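PDB 3VTH: hydrogenase maturation factor from Thermoanaerobacter tengcongensis, which probably transfers the carbamoyl group of carbamoyl phosphate to the C-terminus of HypE, using ATP, during [NiFe]-hydrogenase maturation. Local coordinates for residues 403-408 / 469-474; 457-462 / 476-481; 484-489 / 735-740. One frame throughout, in Å; residues are numbered along the deposited sequence.

How the contacts relate
Contacts 1 and 2 share one sheet and one beta-alpha-beta unit: in contact 1 helix 466-473 leans on strand 402-404 and the loop after it, and in contact 2 strands 456-460 and 478-481, which this helix connects, pair side by side. Strand 402-404 in turn bonds to strand 456-460, Leu403 and Val405 meeting Ala458. Contact 3 joins helices 483-494 and 737-749 beside the iron. Its residues are buried, as are most of those in contact 1, whereas contact 2 lies at the sheet's border and is partly exposed. Chemistry follows place: apolar side chains in contact 1, a backbone ladder in contact 2, and methyl-on-imidazole packing with close helix backbones in contact 3.

Contact 1 (403-408 / 469-474); sequences LAVGGF and QYAKSL
Leu403 reaches from the end of its strand to helix 466-473, where its CD2 meets the edge of the Tyr470 ring, 4.0 Å from CE2. The side chain leaves the strand toward the helix, with CG anti to the backbone N (chi1 167°) and beside the carbonyl carbon, and the leucine and tyrosine side chains cross at about a right angle. The same methyl also touches Leu474, CD2 to CD1 at 4.2 Å, just past the helix. One methyl thus meets both the ring edge and the second leucine. Helix 466-473 is the connection between parallel strands 456-460 and 478-481, a beta-alpha-beta unit in the Kae1-like part of the chain, related to the actin-type ATPases; strand 402-404 runs alongside the first of them. Two residues on, Val405 turns both methyls to the helix. CG1 lies in the plane of the Tyr470 ring, 3.9 Å from CD2, and rests on Ala471 CB at 4.0 Å; CG2 meets that CB at 4.2 Å. With only a CB at Ala471, the helix backbone comes near Val405, the two CA atoms 6.7 Å apart. Beyond it, the carbonyl oxygens of Gly406 and Gly407 both lie within hydrogen-bonding distance of the Ser467 hydroxyl in the same helix. Phe436, Ile440 and Ile443 of helix 433-449 also pack on Tyr470, while Ser473 OG donates to Tyr470 O over 2.7 Å, in the carbonyl plane and on a lone pair.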
ATOM      1  N   LEU A 403      18.683  -6.360   1.835  1.00 27.93           N
ATOM      2  CA  LEU A 403      17.480  -6.179   2.631  1.00 27.16           C
ATOM      3  C   LEU A 403      17.448  -4.724   3.112  1.00 26.14           C
ATOM      4  O   LEU A 403      18.373  -4.268   3.766  1.00 25.79           O
ATOM      5  CB  LEU A 403      17.477  -7.142   3.826  1.00 27.93           C
ATOM      6  CG  LEU A 403      16.439  -6.889   4.931  1.00 29.34           C
ATOM      7  CD1 LEU A 403      14.992  -7.118   4.423  1.00 27.28           C
ATOM      8  CD2 LEU A 403      16.745  -7.796   6.116  1.00 30.55           C
ATOM      9  N   ALA A 404      16.377  -4.014   2.778  1.00 24.78           N
ATOM     10  CA  ALA A 404      16.133  -2.672   3.295  1.00 23.75           C
ATOM     11  C   ALA A 404      15.034  -2.777   4.343  1.00 23.74           C
ATOM     12  O   ALA A 404      13.955  -3.278   4.056  1.00 23.19           O
ATOM     13  CB  ALA A 404      15.736  -1.732   2.168  1.00 22.49           C
ATOM     14  N   VAL A 405      15.334  -2.319   5.561  1.00 23.82           N
ATOM     15  CA  VAL A 405      14.512  -2.628   6.723  1.00 23.32           C
ATOM     16  C   VAL A 405      13.337  -1.679   6.893  1.00 22.99           C
ATOM     17  O   VAL A 405      12.433  -1.956   7.688  1.00 22.57           O
ATOM     18  CB  VAL A 405      15.338  -2.713   8.037  1.00 23.70           C
ATOM     19  CG1 VAL A 405      16.333  -3.904   7.984  1.00 25.36           C
ATOM     20  CG2 VAL A 405      16.028  -1.388   8.359  1.00 22.87           C
ATOM     21  N   GLY A 406      13.352  -0.566   6.160  1.00 22.47           N
ATOM     22  CA  GLY A 406      12.250   0.410   6.246  1.00 22.54           C
ATOM     23  C   GLY A 406      12.408   1.392   7.392  1.00 23.10           C
ATOM     24  O   GLY A 406      13.516   1.576   7.926  1.00 24.04           O
ATOM     25  N   GLY A 407      11.309   2.036   7.773  1.00 23.41           N
ATOM     26  CA  GLY A 407      11.336   3.027   8.844  1.00 23.74           C
ATOM     27  C   GLY A 407      10.565   2.558  10.072  1.00 25.06           C
ATOM     28  O   GLY A 407      10.636   1.387  10.458  1.00 26.36           O
ATOM     29  N   PHE A 408       9.822   3.479  10.667  1.00 24.58           N
ATOM     30  CA  PHE A 408       9.044   3.238  11.878  1.00 26.58           C
ATOM     31  C   PHE A 408       7.538   3.241  11.547  1.00 25.94           C
ATOM     32  O   PHE A 408       6.884   2.204  11.665  1.00 26.25           O
ATOM     33  CB  PHE A 408       9.431   4.257  12.982  1.00 27.44           C
ATOM     34  CG  PHE A 408       8.348   4.506  14.021  1.00 31.26           C
ATOM     35  CD1 PHE A 408       7.949   5.804  14.314  1.00 33.11           C
ATOM     36  CD2 PHE A 408       7.723   3.455  14.685  1.00 34.62           C
ATOM     37  CE1 PHE A 408       6.950   6.061  15.271  1.00 36.32           C
ATOM     38  CE2 PHE A 408       6.727   3.697  15.629  1.00 37.16           C
ATOM     39  CZ  PHE A 408       6.340   5.007  15.929  1.00 36.63           C
ATOM     40  N   GLN A 469      17.590  -1.105  14.818  1.00 31.82           N
ATOM     41  CA  GLN A 469      18.084  -2.071  15.810  1.00 34.00           C
ATOM     42  C   GLN A 469      18.132  -3.480  15.224  1.00 34.19           C
ATOM     43  O   GLN A 469      19.071  -4.232  15.473  1.00 34.88           O
ATOM     44  CB  GLN A 469      17.245  -2.007  17.101  1.00 35.09           C
ATOM     45  CG  GLN A 469      17.377  -0.624  17.789  1.00 39.57           C
ATOM     46  CD  GLN A 469      16.172  -0.202  18.641  1.00 45.88           C
ATOM     47  OE1 GLN A 469      15.355  -1.023  19.051  1.00 49.36           O
ATOM     48  NE2 GLN A 469      16.082   1.095  18.929  1.00 47.72           N
ATOM     49  N   TYR A 470      17.123  -3.829  14.431  1.00 32.97           N
ATOM     50  CA  TYR A 470      17.131  -5.108  13.742  1.00 33.44           C
ATOM     51  C   TYR A 470      18.294  -5.189  12.747  1.00 33.07           C
ATOM     52  O   TYR A 470      19.034  -6.163  12.760  1.00 33.53           O
ATOM     53  CB  TYR A 470      15.787  -5.390  13.055  1.00 32.53           C
ATOM     54  CG  TYR A 470      15.803  -6.656  12.196  1.00 33.88           C
ATOM     55  CD1 TYR A 470      15.820  -7.922  12.773  1.00 35.20           C
ATOM     56  CD2 TYR A 470      15.815  -6.566  10.807  1.00 32.76           C
ATOM     57  CE1 TYR A 470      15.830  -9.084  11.963  1.00 37.23           C
ATOM     58  CE2 TYR A 470      15.823  -7.693  10.007  1.00 34.17           C
ATOM     59  CZ  TYR A 470      15.823  -8.938  10.576  1.00 35.54           C
ATOM     60  OH  TYR A 470      15.846 -10.023   9.735  1.00 37.96           O
ATOM     61  N   ALA A 471      18.462  -4.156  11.914  1.00 32.09           N
ATOM     62  CA  ALA A 471      19.558  -4.110  10.936  1.00 32.85           C
ATOM     63  C   ALA A 471      20.928  -4.296  11.598  1.00 35.25           C
ATOM     64  O   ALA A 471      21.744  -5.092  11.134  1.00 35.13           O
ATOM     65  CB  ALA A 471      19.531  -2.817  10.145  1.00 30.31           C
ATOM     66  N   LYS A 472      21.156  -3.564  12.684  1.00 36.86           N
ATOM     67  CA  LYS A 472      22.415  -3.631  13.418  1.00 39.62           C
ATOM     68  C   LYS A 472      22.621  -4.979  14.080  1.00 41.23           C
ATOM     69  O   LYS A 472      23.755  -5.391  14.284  1.00 41.68           O
ATOM     70  CB  LYS A 472      22.497  -2.536  14.482  1.00 40.29           C
ATOM     71  CG  LYS A 472      22.282  -1.119  13.978  1.00 42.50           C
ATOM     72  CD  LYS A 472      23.374  -0.677  13.008  1.00 46.69           C
ATOM     73  CE  LYS A 472      23.925   0.703  13.386  1.00 48.47           C
ATOM     74  NZ  LYS A 472      22.871   1.702  13.693  1.00 48.11           N
ATOM     75  N   SER A 473      21.525  -5.670  14.401  1.00 41.59           N
ATOM     76  CA  SER A 473      21.607  -7.006  14.994  1.00 42.82           C
ATOM     77  C   SER A 473      22.129  -8.071  14.019  1.00 43.64           C
ATOM     78  O   SER A 473      22.494  -9.167  14.446  1.00 44.70           O
ATOM     79  CB  SER A 473      20.236  -7.449  15.532  1.00 42.91           C
ATOM     80  OG  SER A 473      19.502  -8.175  14.544  1.00 41.57           O
ATOM     81  N   LEU A 474      22.143  -7.777  12.718  1.00 42.05           N
ATOM     82  CA  LEU A 474      22.520  -8.802  11.729  1.00 42.13           C
ATOM     83  C   LEU A 474      24.045  -8.847  11.508  1.00 43.60           C
ATOM     84  O   LEU A 474      24.753  -7.885  11.788  1.00 44.06           O
ATOM     85  CB  LEU A 474      21.772  -8.607  10.403  1.00 40.32           C
ATOM     86  CG  LEU A 474      20.232  -8.525  10.412  1.00 38.10           C
ATOM     87  CD1 LEU A 474      19.691  -8.059   9.055  1.00 33.36           C
ATOM     88  CD2 LEU A 474      19.616  -9.869  10.805  1.00 38.30           C
TER

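Contact 2 (457-462 / 476-481); sequences VAHDMH and LPKIEV. With PO4 (phosphate ion), chain M.
His459 and Glu480 pair across the two strands, the CA of Glu480 lying over one face of the imidazole, offset toward its rim, in a CH-pi contact. His459 CG, between its backbone N and carbonyl carbon (chi1 65°), is turned toward the neighbouring strand. Glu480 CB reaches His459 CE1 at 3.7 Å, and Lys478 CB lies in the ring plane at the NE2-CD2 edge, 4.0 Å from NE2. Val457 and Lys478 lie side by side, with Val457 CG1 only 3.4 Å from Lys478 CG. Past the strand end, Met461 crosses the Glu480 side chain at about a right angle, its CE 3.9 Å from OE1. Beneath these side chains runs the ladder: Val457 and His459 each donate and accept, with Pro477, Ile479 and Val481 as partners, and Val481 N reaches His459 O over 2.8 Å. Met461 N continues it to Val481 O from above the carbonyl plane. The bond from His459 ND1 to Asp460 O, 2.8 Å (N-H...O 159°), helps to hold the ring's rotation; that oxygen lies nearly in the ring plane, and ND1 approaches from above the carbonyl plane. Asp460 is held in turn: OD2 takes the His462 N-H on its anti lone pair, an Asx turn, while a water bridges OD1 to Val481 O. That OD1 also bonds to ND1 of His483, an iron ligand, which would help to orient it. The strands run parallel, their axes 29° apart, as the two arms of a beta-alpha-beta unit in the actin-like fold, ending beside the metal site.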
ATOM      1  N   VAL A 457      22.594  -5.024   4.371  1.00 29.41           N
ATOM      2  CA  VAL A 457      21.354  -4.483   4.936  1.00 27.96           C
ATOM      3  C   VAL A 457      21.399  -2.953   4.909  1.00 27.37           C
ATOM      4  O   VAL A 457      22.413  -2.348   5.295  1.00 26.87           O
ATOM      5  CB  VAL A 457      21.086  -5.006   6.375  1.00 28.55           C
ATOM      6  CG1 VAL A 457      22.212  -4.589   7.335  1.00 30.76           C
ATOM      7  CG2 VAL A 457      19.747  -4.465   6.914  1.00 26.99           C
ATOM      8  N   ALA A 458      20.313  -2.343   4.432  1.00 26.36           N
ATOM      9  CA  ALA A 458      20.184  -0.899   4.388  1.00 25.77           C
ATOM     10  C   ALA A 458      19.153  -0.479   5.436  1.00 25.17           C
ATOM     11  O   ALA A 458      18.126  -1.160   5.642  1.00 24.44           O
ATOM     12  CB  ALA A 458      19.753  -0.427   2.998  1.00 24.99           C
ATOM     13  N   HIS A 459      19.444   0.629   6.107  1.00 24.63           N
ATOM     14  CA  HIS A 459      18.594   1.079   7.208  1.00 24.38           C
ATOM     15  C   HIS A 459      18.630   2.595   7.330  1.00 24.14           C
ATOM     16  O   HIS A 459      19.513   3.260   6.758  1.00 24.44           O
ATOM     17  CB  HIS A 459      19.039   0.414   8.524  1.00 24.73           C
ATOM     18  CG  HIS A 459      20.408   0.819   8.980  1.00 26.14           C
ATOM     19  ND1 HIS A 459      20.649   1.976   9.700  1.00 25.67           N
ATOM     20  CD2 HIS A 459      21.608   0.218   8.821  1.00 27.63           C
ATOM     21  CE1 HIS A 459      21.942   2.062   9.965  1.00 28.67           C
ATOM     22  NE2 HIS A 459      22.544   1.003   9.445  1.00 28.36           N
ATOM     23  N   ASP A 460      17.668   3.137   8.074  1.00 24.00           N
ATOM     24  CA  ASP A 460      17.595   4.560   8.329  1.00 22.82           C
ATOM     25  C   ASP A 460      18.708   5.001   9.277  1.00 24.16           C
ATOM     26  O   ASP A 460      19.140   4.237  10.157  1.00 24.12           O
ATOM     27  CB  ASP A 460      16.237   4.904   8.963  1.00 23.04           C
ATOM     28  CG  ASP A 460      15.838   6.363   8.740  1.00 24.18           C
ATOM     29  OD1 ASP A 460      15.061   6.628   7.804  1.00 25.75           O
ATOM     30  OD2 ASP A 460      16.280   7.241   9.511  1.00 25.43           O
ATOM     31  N   MET A 461      19.157   6.247   9.127  1.00 24.18           N
ATOM     32  CA  MET A 461      20.123   6.801  10.084  1.00 26.00           C
ATOM     33  C   MET A 461      19.580   6.899  11.512  1.00 26.50           C
ATOM     34  O   MET A 461      20.364   6.929  12.453  1.00 26.82           O
ATOM     35  CB  MET A 461      20.636   8.163   9.631  1.00 25.83           C
ATOM     36  CG  MET A 461      21.479   8.106   8.374  1.00 27.49           C
ATOM     37  SD  MET A 461      21.909   9.749   7.783  1.00 31.82           S
ATOM     38  CE  MET A 461      23.148   9.292   6.578  1.00 30.61           C
ATOM     39  N   HIS A 462      18.249   6.970  11.667  1.00 26.41           N
ATOM     40  CA  HIS A 462      17.627   7.064  13.001  1.00 27.63           C
ATOM     41  C   HIS A 462      17.987   5.827  13.825  1.00 29.16           C
ATOM     42  O   HIS A 462      17.590   4.717  13.471  1.00 28.68           O
ATOM     43  CB  HIS A 462      16.095   7.183  12.872  1.00 26.96           C
ATOM     44  CG  HIS A 462      15.404   7.600  14.136  1.00 27.79           C
ATOM     45  ND1 HIS A 462      14.598   8.720  14.209  1.00 29.16           N
ATOM     46  CD2 HIS A 462      15.378   7.039  15.366  1.00 28.15           C
ATOM     47  CE1 HIS A 462      14.118   8.840  15.434  1.00 27.59           C
ATOM     48  NE2 HIS A 462      14.576   7.833  16.159  1.00 28.24           N
ATOM     49  N   LEU A 476      25.922  -8.600   8.876  1.00 41.52           N
ATOM     50  CA  LEU A 476      26.037  -8.206   7.474  1.00 39.41           C
ATOM     51  C   LEU A 476      26.604  -6.800   7.408  1.00 38.18           C
ATOM     52  O   LEU A 476      26.384  -6.031   8.331  1.00 37.71           O
ATOM     53  CB  LEU A 476      24.656  -8.210   6.796  1.00 37.30           C
ATOM     54  CG  LEU A 476      23.839  -9.486   6.580  1.00 37.93           C
ATOM     55  CD1 LEU A 476      22.458  -9.115   6.066  1.00 36.72           C
ATOM     56  CD2 LEU A 476      24.556 -10.470   5.619  1.00 37.69           C
ATOM     57  N   PRO A 477      27.308  -6.455   6.310  1.00 37.61           N
ATOM     58  CA  PRO A 477      27.708  -5.064   6.088  1.00 36.91           C
ATOM     59  C   PRO A 477      26.449  -4.187   6.038  1.00 34.81           C
ATOM     60  O   PRO A 477      25.415  -4.639   5.530  1.00 33.26           O
ATOM     61  CB  PRO A 477      28.360  -5.102   4.700  1.00 37.64           C
ATOM     62  CG  PRO A 477      28.762  -6.548   4.490  1.00 39.04           C
ATOM     63  CD  PRO A 477      27.682  -7.326   5.178  1.00 38.28           C
ATOM     64  N   LYS A 478      26.544  -2.966   6.560  1.00 33.60           N
ATOM     65  CA  LYS A 478      25.401  -2.054   6.674  1.00 32.46           C
ATOM     66  C   LYS A 478      25.633  -0.778   5.880  1.00 31.64           C
ATOM     67  O   LYS A 478      26.764  -0.265   5.829  1.00 31.94           O
ATOM     68  CB  LYS A 478      25.153  -1.686   8.144  1.00 33.25           C
ATOM     69  CG  LYS A 478      24.591  -2.830   8.969  1.00 36.08           C
ATOM     70  CD  LYS A 478      25.196  -2.939  10.355  1.00 40.26           C
ATOM     71  CE  LYS A 478      25.124  -4.409  10.797  1.00 43.57           C
ATOM     72  NZ  LYS A 478      25.997  -4.691  11.967  1.00 46.73           N
ATOM     73  N   ILE A 479      24.561  -0.278   5.265  1.00 29.24           N
ATOM     74  CA  ILE A 479      24.552   1.046   4.659  1.00 28.89           C
ATOM     75  C   ILE A 479      23.428   1.881   5.303  1.00 27.67           C
ATOM     76  O   ILE A 479      22.259   1.494   5.246  1.00 27.19           O
ATOM     77  CB  ILE A 479      24.432   0.985   3.111  1.00 28.51           C
ATOM     78  CG1 ILE A 479      25.673   0.287   2.507  1.00 31.22           C
ATOM     79  CG2 ILE A 479      24.301   2.398   2.528  1.00 28.63           C
ATOM     80  CD1 ILE A 479      25.571  -0.019   1.006  1.00 30.24           C
ATOM     81  N   GLU A 480      23.798   2.996   5.939  1.00 27.64           N
ATOM     82  CA  GLU A 480      22.819   3.906   6.522  1.00 26.99           C
ATOM     83  C   GLU A 480      22.345   4.866   5.451  1.00 26.20           C
ATOM     84  O   GLU A 480      23.145   5.347   4.641  1.00 27.26           O
ATOM     85  CB  GLU A 480      23.400   4.658   7.744  1.00 28.18           C
ATOM     86  CG  GLU A 480      24.600   5.589   7.451  1.00 31.51           C
ATOM     87  CD  GLU A 480      25.076   6.381   8.683  1.00 38.30           C
ATOM     88  OE1 GLU A 480      25.900   7.320   8.506  1.00 38.49           O
ATOM     89  OE2 GLU A 480      24.631   6.067   9.816  1.00 38.62           O
ATOM     90  N   VAL A 481      21.044   5.141   5.450  1.00 25.07           N
ATOM     91  CA  VAL A 481      20.403   5.943   4.421  1.00 24.23           C
ATOM     92  C   VAL A 481      19.593   7.042   5.111  1.00 23.88           C
ATOM     93  O   VAL A 481      18.761   6.764   5.977  1.00 23.75           O
ATOM     94  CB  VAL A 481      19.470   5.073   3.532  1.00 24.04           C
ATOM     95  CG1 VAL A 481      18.708   5.940   2.524  1.00 22.50           C
ATOM     96  CG2 VAL A 481      20.280   3.952   2.829  1.00 24.09           C
TER
HETATM   97  P   PO4 M 811      12.434   9.174  19.278  1.00 84.17           P
HETATM   98  O1  PO4 M 811      10.974   8.808  19.401  1.00 84.38           O
HETATM   99  O2  PO4 M 811      12.661   9.884  17.961  1.00 83.98           O
HETATM  100  O3  PO4 M 811      12.810  10.097  20.415  1.00 84.11           O
HETATM  101  O4  PO4 M 811      13.268   7.910  19.328  1.00 83.74           O
HETATM  102  O   HOH W   1      16.088   5.641   5.492  1.00 17.15           O
HETATM  103  O   HOH W   2      22.982   7.565  12.509  1.00 29.32           O

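Contact 3 (484-489 / 735-740); sequences HHAHIA and GGISLG. With FE (Fe (III) ion), chain I.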
ATOM      1  N   HIS A 484      15.006  11.321   4.205  1.00 21.49           N
ATOM      2  CA  HIS A 484      14.451  12.095   3.113  1.00 21.30           C
ATOM      3  C   HIS A 484      15.066  11.744   1.776  1.00 21.60           C
ATOM      4  O   HIS A 484      14.369  11.728   0.765  1.00 21.24           O
ATOM      5  CB  HIS A 484      14.453  13.588   3.469  1.00 21.87           C
ATOM      6  CG  HIS A 484      13.670  13.845   4.716  1.00 21.68           C
ATOM      7  ND1 HIS A 484      14.241  13.802   5.969  1.00 21.89           N
ATOM      8  CD2 HIS A 484      12.338  14.000   4.914  1.00 20.54           C
ATOM      9  CE1 HIS A 484      13.305  13.977   6.884  1.00 21.01           C
ATOM     10  NE2 HIS A 484      12.142  14.101   6.270  1.00 22.63           N
ATOM     11  N   HIS A 485      16.358  11.427   1.783  1.00 21.90           N
ATOM     12  CA  HIS A 485      16.998  10.881   0.605  1.00 22.70           C
ATOM     13  C   HIS A 485      16.235   9.624   0.161  1.00 22.36           C
ATOM     14  O   HIS A 485      15.929   9.478  -1.020  1.00 23.03           O
ATOM     15  CB  HIS A 485      18.489  10.599   0.898  1.00 23.09           C
ATOM     16  CG  HIS A 485      19.292  10.195  -0.303  1.00 25.27           C
ATOM     17  ND1 HIS A 485      20.494   9.532  -0.193  1.00 25.49           N
ATOM     18  CD2 HIS A 485      19.065  10.350  -1.632  1.00 24.59           C
ATOM     19  CE1 HIS A 485      20.978   9.299  -1.401  1.00 27.12           C
ATOM     20  NE2 HIS A 485      20.122   9.768  -2.290  1.00 26.48           N
ATOM     21  N   ALA A 486      15.917   8.734   1.103  1.00 22.66           N
ATOM     22  CA  ALA A 486      15.170   7.507   0.792  1.00 22.60           C
ATOM     23  C   ALA A 486      13.784   7.776   0.189  1.00 22.37           C
ATOM     24  O   ALA A 486      13.391   7.091  -0.753  1.00 22.28           O
ATOM     25  CB  ALA A 486      15.056   6.620   2.021  1.00 22.60           C
ATOM     26  N   HIS A 487      13.038   8.747   0.730  1.00 22.22           N
ATOM     27  CA  HIS A 487      11.740   9.145   0.133  1.00 22.30           C
ATOM     28  C   HIS A 487      11.932   9.523  -1.342  1.00 22.65           C
ATOM     29  O   HIS A 487      11.192   9.052  -2.223  1.00 23.56           O
ATOM     30  CB  HIS A 487      11.112  10.354   0.869  1.00 22.31           C
ATOM     31  CG  HIS A 487      10.270  10.005   2.062  1.00 21.83           C
ATOM     32  ND1 HIS A 487       9.220   9.107   2.013  1.00 20.28           N
ATOM     33  CD2 HIS A 487      10.284  10.495   3.329  1.00 20.73           C
ATOM     34  CE1 HIS A 487       8.639   9.047   3.200  1.00 20.24           C
ATOM     35  NE2 HIS A 487       9.269   9.878   4.017  1.00 20.68           N
ATOM     36  N   ILE A 488      12.919  10.373  -1.627  1.00 22.89           N
ATOM     37  CA  ILE A 488      13.152  10.811  -3.011  1.00 23.25           C
ATOM     38  C   ILE A 488      13.530   9.616  -3.906  1.00 24.20           C
ATOM     39  O   ILE A 488      13.026   9.489  -5.035  1.00 24.14           O
ATOM     40  CB  ILE A 488      14.235  11.944  -3.104  1.00 24.59           C
ATOM     41  CG1 ILE A 488      13.835  13.166  -2.272  1.00 23.76           C
ATOM     42  CG2 ILE A 488      14.519  12.366  -4.578  1.00 24.14           C
ATOM     43  CD1 ILE A 488      12.406  13.705  -2.539  1.00 23.86           C
ATOM     44  N   ALA A 489      14.390   8.734  -3.387  1.00 23.68           N
ATOM     45  CA  ALA A 489      14.847   7.565  -4.150  1.00 24.28           C
ATOM     46  C   ALA A 489      13.721   6.563  -4.422  1.00 24.31           C
ATOM     47  O   ALA A 489      13.732   5.904  -5.469  1.00 24.76           O
ATOM     48  CB  ALA A 489      15.993   6.862  -3.431  1.00 23.60           C
ATOM     49  N   GLY A 735       5.664   4.109   4.199  1.00 21.14           N
ATOM     50  CA  GLY A 735       5.462   2.812   3.511  1.00 21.20           C
ATOM     51  C   GLY A 735       6.369   2.643   2.305  1.00 21.28           C
ATOM     52  O   GLY A 735       6.687   1.522   1.926  1.00 20.97           O
ATOM     53  N   GLY A 736       6.801   3.751   1.706  1.00 21.19           N
ATOM     54  CA  GLY A 736       7.680   3.675   0.523  1.00 21.87           C
ATOM     55  C   GLY A 736       9.182   3.729   0.817  1.00 22.60           C
ATOM     56  O   GLY A 736       9.985   3.463  -0.061  1.00 23.75           O
ATOM     57  N   ILE A 737       9.560   4.027   2.062  1.00 21.87           N
ATOM     58  CA  ILE A 737      10.970   4.254   2.439  1.00 22.39           C
ATOM     59  C   ILE A 737      11.901   3.070   2.080  1.00 22.38           C
ATOM     60  O   ILE A 737      12.991   3.280   1.582  1.00 21.71           O
ATOM     61  CB  ILE A 737      11.060   4.589   3.951  1.00 22.56           C
ATOM     62  CG1 ILE A 737      10.609   6.045   4.217  1.00 25.34           C
ATOM     63  CG2 ILE A 737      12.417   4.292   4.539  1.00 25.12           C
ATOM     64  CD1 ILE A 737      11.595   7.138   3.751  1.00 27.16           C
ATOM     65  N   SER A 738      11.452   1.840   2.326  1.00 21.49           N
ATOM     66  CA  SER A 738      12.287   0.662   2.069  1.00 22.00           C
ATOM     67  C   SER A 738      12.716   0.514   0.604  1.00 21.48           C
ATOM     68  O   SER A 738      13.811   0.044   0.329  1.00 22.38           O
ATOM     69  CB  SER A 738      11.583  -0.603   2.565  1.00 21.85           C
ATOM     70  OG  SER A 738      10.430  -0.858   1.770  1.00 21.82           O
ATOM     71  N   LEU A 739      11.868   0.914  -0.342  1.00 21.24           N
ATOM     72  CA  LEU A 739      12.251   0.872  -1.754  1.00 21.53           C
ATOM     73  C   LEU A 739      13.394   1.858  -2.065  1.00 21.98           C
ATOM     74  O   LEU A 739      14.349   1.511  -2.787  1.00 22.05           O
ATOM     75  CB  LEU A 739      11.049   1.116  -2.667  1.00 21.38           C
ATOM     76  CG  LEU A 739      11.355   1.151  -4.165  1.00 22.46           C
ATOM     77  CD1 LEU A 739      11.895  -0.244  -4.699  1.00 22.66           C
ATOM     78  CD2 LEU A 739      10.153   1.601  -4.958  1.00 22.24           C
ATOM     79  N   GLY A 740      13.296   3.068  -1.507  1.00 20.43           N
ATOM     80  CA  GLY A 740      14.357   4.066  -1.644  1.00 21.32           C
ATOM     81  C   GLY A 740      15.669   3.615  -1.016  1.00 22.39           C
ATOM     82  O   GLY A 740      16.732   3.749  -1.645  1.00 23.19           O
TER
HETATM   83 FE    FE I 807       8.916  10.238   6.140  1.00 27.79          FE
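Ile737 sets its CD1 methyl squarely over the imidazole of His487, 3.4 Å above the plane and 2° off the ring normal, so that all five ring atoms lie at similar distances in a CH-pi contact. Its CG1 is anti to the carbonyl carbon, and a further bend (chi2 -72°) brings CD1 round over the ring. The same methyl touches Ala486 CB at 3.9 Å, wedging between two neighbouring residues of helix 483-494. His487 NE2 binds the iron at 2.2 Å; this metal bond and the methyl over the face would together restrict the ring's rotation. An alanine here in place of Ile737, lacking CG1 and CD1, would probably lose the contact over this ring face and with Ala486 CB, and leave the imidazole freer to tilt on the metal. Farther along, the backbones close up: Gly740 CA points its hydrogen at Ala486 O, 3.3 Å away (167° at the hydrogen), where a CB would clash, and Ala489 CB packs on Gly740 O at 3.7 Å. His483, one turn before His487, completes an HxxxH pair, and with Asp507 and Asp734 they supply the protein ligands of the iron in the Kae1-like domain, next to the bound nucleotide analogue, which touches His487.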